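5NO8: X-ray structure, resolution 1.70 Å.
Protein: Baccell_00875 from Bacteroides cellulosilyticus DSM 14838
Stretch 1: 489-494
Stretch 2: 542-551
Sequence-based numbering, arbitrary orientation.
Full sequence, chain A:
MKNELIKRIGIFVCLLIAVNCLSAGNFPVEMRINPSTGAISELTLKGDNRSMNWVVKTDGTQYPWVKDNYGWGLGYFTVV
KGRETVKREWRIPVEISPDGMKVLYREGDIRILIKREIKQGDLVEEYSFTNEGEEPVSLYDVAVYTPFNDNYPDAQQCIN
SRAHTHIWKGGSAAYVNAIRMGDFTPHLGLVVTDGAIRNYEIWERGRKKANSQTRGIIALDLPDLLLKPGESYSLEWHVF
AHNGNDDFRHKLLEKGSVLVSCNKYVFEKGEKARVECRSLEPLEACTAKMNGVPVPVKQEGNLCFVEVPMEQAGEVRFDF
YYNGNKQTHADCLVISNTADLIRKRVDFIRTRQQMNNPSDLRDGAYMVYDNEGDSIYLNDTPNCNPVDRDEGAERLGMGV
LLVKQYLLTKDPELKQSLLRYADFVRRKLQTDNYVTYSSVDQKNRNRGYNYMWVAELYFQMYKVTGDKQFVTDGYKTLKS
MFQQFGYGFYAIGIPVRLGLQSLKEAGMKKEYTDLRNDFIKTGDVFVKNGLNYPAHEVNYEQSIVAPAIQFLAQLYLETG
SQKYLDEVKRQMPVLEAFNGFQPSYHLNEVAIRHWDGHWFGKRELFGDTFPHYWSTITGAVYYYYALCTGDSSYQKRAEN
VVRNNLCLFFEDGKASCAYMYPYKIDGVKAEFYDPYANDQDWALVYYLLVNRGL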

# COMPACT_ATOMS: atom_id res chain seq x y z
N PHE A 489 -5.17 17.19 15.71
CA PHE A 489 -5.78 16.40 14.63
C PHE A 489 -4.65 16.10 13.63
O PHE A 489 -3.97 17.01 13.16
CB PHE A 489 -6.93 17.17 13.97
CG PHE A 489 -7.86 16.32 13.12
CD1 PHE A 489 -7.48 15.88 11.84
CD2 PHE A 489 -9.15 16.03 13.55
CE1 PHE A 489 -8.35 15.14 11.05
CE2 PHE A 489 -10.03 15.29 12.76
CZ PHE A 489 -9.62 14.83 11.51
N TYR A 490 -4.46 14.82 13.30
CA TYR A 490 -3.38 14.37 12.44
C TYR A 490 -3.83 14.43 10.98
O TYR A 490 -3.94 13.40 10.28
CB TYR A 490 -2.94 12.96 12.81
CG TYR A 490 -2.14 12.87 14.09
CD1 TYR A 490 -2.71 13.18 15.33
CD2 TYR A 490 -0.82 12.47 14.06
CE1 TYR A 490 -1.95 13.09 16.50
CE2 TYR A 490 -0.06 12.37 15.22
CZ TYR A 490 -0.63 12.69 16.44
OH TYR A 490 0.16 12.58 17.58
N ALA A 491 -4.05 15.63 10.50
CA ALA A 491 -4.64 15.82 9.18
C ALA A 491 -3.57 15.58 8.12
O ALA A 491 -2.39 15.80 8.38
CB ALA A 491 -5.18 17.24 9.05
N ILE A 492 -4.01 15.17 6.93
CA ILE A 492 -3.12 14.91 5.82
C ILE A 492 -2.82 16.22 5.07
O ILE A 492 -3.74 16.96 4.68
CB ILE A 492 -3.75 13.91 4.84
CG1 ILE A 492 -3.99 12.56 5.54
CG2 ILE A 492 -2.83 13.74 3.62
CD1 ILE A 492 -5.05 11.72 4.86
N GLY A 493 -1.54 16.47 4.85
CA GLY A 493 -1.11 17.58 4.02
C GLY A 493 -1.46 18.92 4.65
O GLY A 493 -1.98 19.81 3.98
N ILE A 494 -1.19 19.05 5.95
CA ILE A 494 -1.36 20.35 6.60
C ILE A 494 -0.36 21.27 5.87
O ILE A 494 0.82 20.96 5.84
CB ILE A 494 -1.03 20.27 8.10
CG1 ILE A 494 -2.04 19.35 8.81
CG2 ILE A 494 -1.03 21.67 8.72
CD1 ILE A 494 -1.59 18.86 10.16
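Stretch 2 542-551: QSIVAPAIQF

The contact between 542-551 and 489-494 is a buried, largely apolar packing of a kinked helix against an irregular, turning segment without regular helix or strand, with one direct hydrogen bond, one water that bridges the two stretches and a second water lodged between them. It illustrates how a loop without repeating structure can still keep register with a helix. The two stretches run in the same general sense: the CA of Tyr490 lies 6.0 Å from the CA of Ile544, the CA of Ile492 lies 5.1 Å from the CA of Pro547, and the CA of Ile494 lies 6.3 Å from the CA of Phe551, so that two residues of the loop span roughly one helical turn.

Pro547 occupies the middle of the contact. Lacking an amide hydrogen, it cannot bond to the preceding turn, and the helix is kinked there; its CA-to-CB bond points toward the loop, with CB 3.3 Å from Ala491 O and CG 3.7 Å from Ile492 CG1. On the N-terminal side of this proline, Tyr490 CD2 approaches Ile544 CG2 at 4.1 Å. The same ring meets Ala548 with its edge, CE2 to CB being 3.7 Å. Further along, Ile494 CD1 reaches Phe551 CD1 at 3.6 Å, extending the apolar seam.

Polar backbone groups are accommodated within this seam. The extended side chain of Gln550, with chi1 and chi2 both t, brings OE1 to 3.0 Å from Gly493 N, which donates a hydrogen bond to it. Gly493 has positive phi (66°), a conformation that favours glycine. Water 1 donates to both Tyr490 O (2.5 Å) and Ser543 O (2.7 Å), linking two carbonyls that could not bond to each other. Water 2 accepts from Ile494 N at 3.2 Å and lies near Ala491 O (2.8 Å) and Pro547 O (3.0 Å). Together the two stretches bury 463 Å², both sides summed.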

# COMPACT_ATOMS: atom_id res chain seq x y z
N GLN A 542 -0.93 4.15 7.95
CA GLN A 542 0.07 4.98 7.35
C GLN A 542 -0.35 6.44 7.14
O GLN A 542 0.51 7.33 7.22
CB GLN A 542 0.56 4.35 6.04
CG GLN A 542 1.53 5.21 5.23
CD GLN A 542 0.84 6.00 4.15
OE1 GLN A 542 -0.36 5.91 3.96
NE2 GLN A 542 1.62 6.79 3.41
N SER A 543 -1.63 6.70 6.89
CA SER A 543 -2.06 8.09 6.73
C SER A 543 -2.48 8.78 8.04
O SER A 543 -3.11 9.83 8.01
CB SER A 543 -3.11 8.26 5.62
OG SER A 543 -4.38 7.77 5.98
N ILE A 544 -2.12 8.18 9.18
CA ILE A 544 -1.95 8.91 10.46
C ILE A 544 -0.47 9.19 10.73
O ILE A 544 -0.08 10.32 11.02
CB ILE A 544 -2.55 8.11 11.64
CG1 ILE A 544 -4.06 7.96 11.43
CG2 ILE A 544 -2.21 8.76 12.99
CD1 ILE A 544 -4.69 6.90 12.31
N VAL A 545 0.37 8.16 10.60
CA VAL A 545 1.79 8.28 10.90
C VAL A 545 2.48 9.22 9.90
O VAL A 545 3.24 10.12 10.30
CB VAL A 545 2.49 6.90 10.90
CG1 VAL A 545 4.00 7.03 11.11
CG2 VAL A 545 1.88 6.00 11.98
N ALA A 546 2.23 9.02 8.61
CA ALA A 546 2.96 9.81 7.61
C ALA A 546 2.66 11.31 7.74
O ALA A 546 3.58 12.11 7.73
CB ALA A 546 2.70 9.33 6.19
N PRO A 547 1.37 11.69 7.88
CA PRO A 547 1.08 13.12 8.07
C PRO A 547 1.71 13.77 9.32
O PRO A 547 2.07 14.95 9.26
CB PRO A 547 -0.42 13.14 8.21
CG PRO A 547 -0.87 12.01 7.36
CD PRO A 547 0.14 10.93 7.63
N ALA A 548 1.84 13.01 10.41
CA ALA A 548 2.53 13.51 11.61
C ALA A 548 3.92 13.97 11.24
O ALA A 548 4.34 15.07 11.58
CB ALA A 548 2.62 12.42 12.69
N ILE A 549 4.63 13.13 10.50
CA ILE A 549 6.02 13.38 10.19
C ILE A 549 6.14 14.45 9.10
O ILE A 549 7.08 15.27 9.13
CB ILE A 549 6.73 12.09 9.75
CG1 ILE A 549 6.61 11.01 10.83
CG2 ILE A 549 8.18 12.33 9.41
CD1 ILE A 549 7.19 9.68 10.43
N GLN A 550 5.20 14.44 8.15
CA GLN A 550 5.08 15.44 7.07
C GLN A 550 4.94 16.83 7.71
O GLN A 550 5.64 17.78 7.35
CB GLN A 550 3.84 15.11 6.21
CG GLN A 550 3.54 16.03 5.03
CD GLN A 550 2.17 15.77 4.41
OE1 GLN A 550 1.23 15.28 5.07
NE2 GLN A 550 2.04 16.11 3.13
N PHE A 551 4.07 16.92 8.70
CA PHE A 551 3.87 18.17 9.43
C PHE A 551 5.11 18.61 10.19
O PHE A 551 5.57 19.77 10.06
CB PHE A 551 2.71 18.02 10.40
CG PHE A 551 2.48 19.26 11.21
CD1 PHE A 551 1.66 20.23 10.73
CD2 PHE A 551 3.14 19.44 12.42
CE1 PHE A 551 1.44 21.40 11.44
CE2 PHE A 551 2.94 20.60 13.14
CZ PHE A 551 2.09 21.57 12.66
O HOH W 1 -4.75 11.07 9.76
O HOH W 2 0.15 16.70 7.67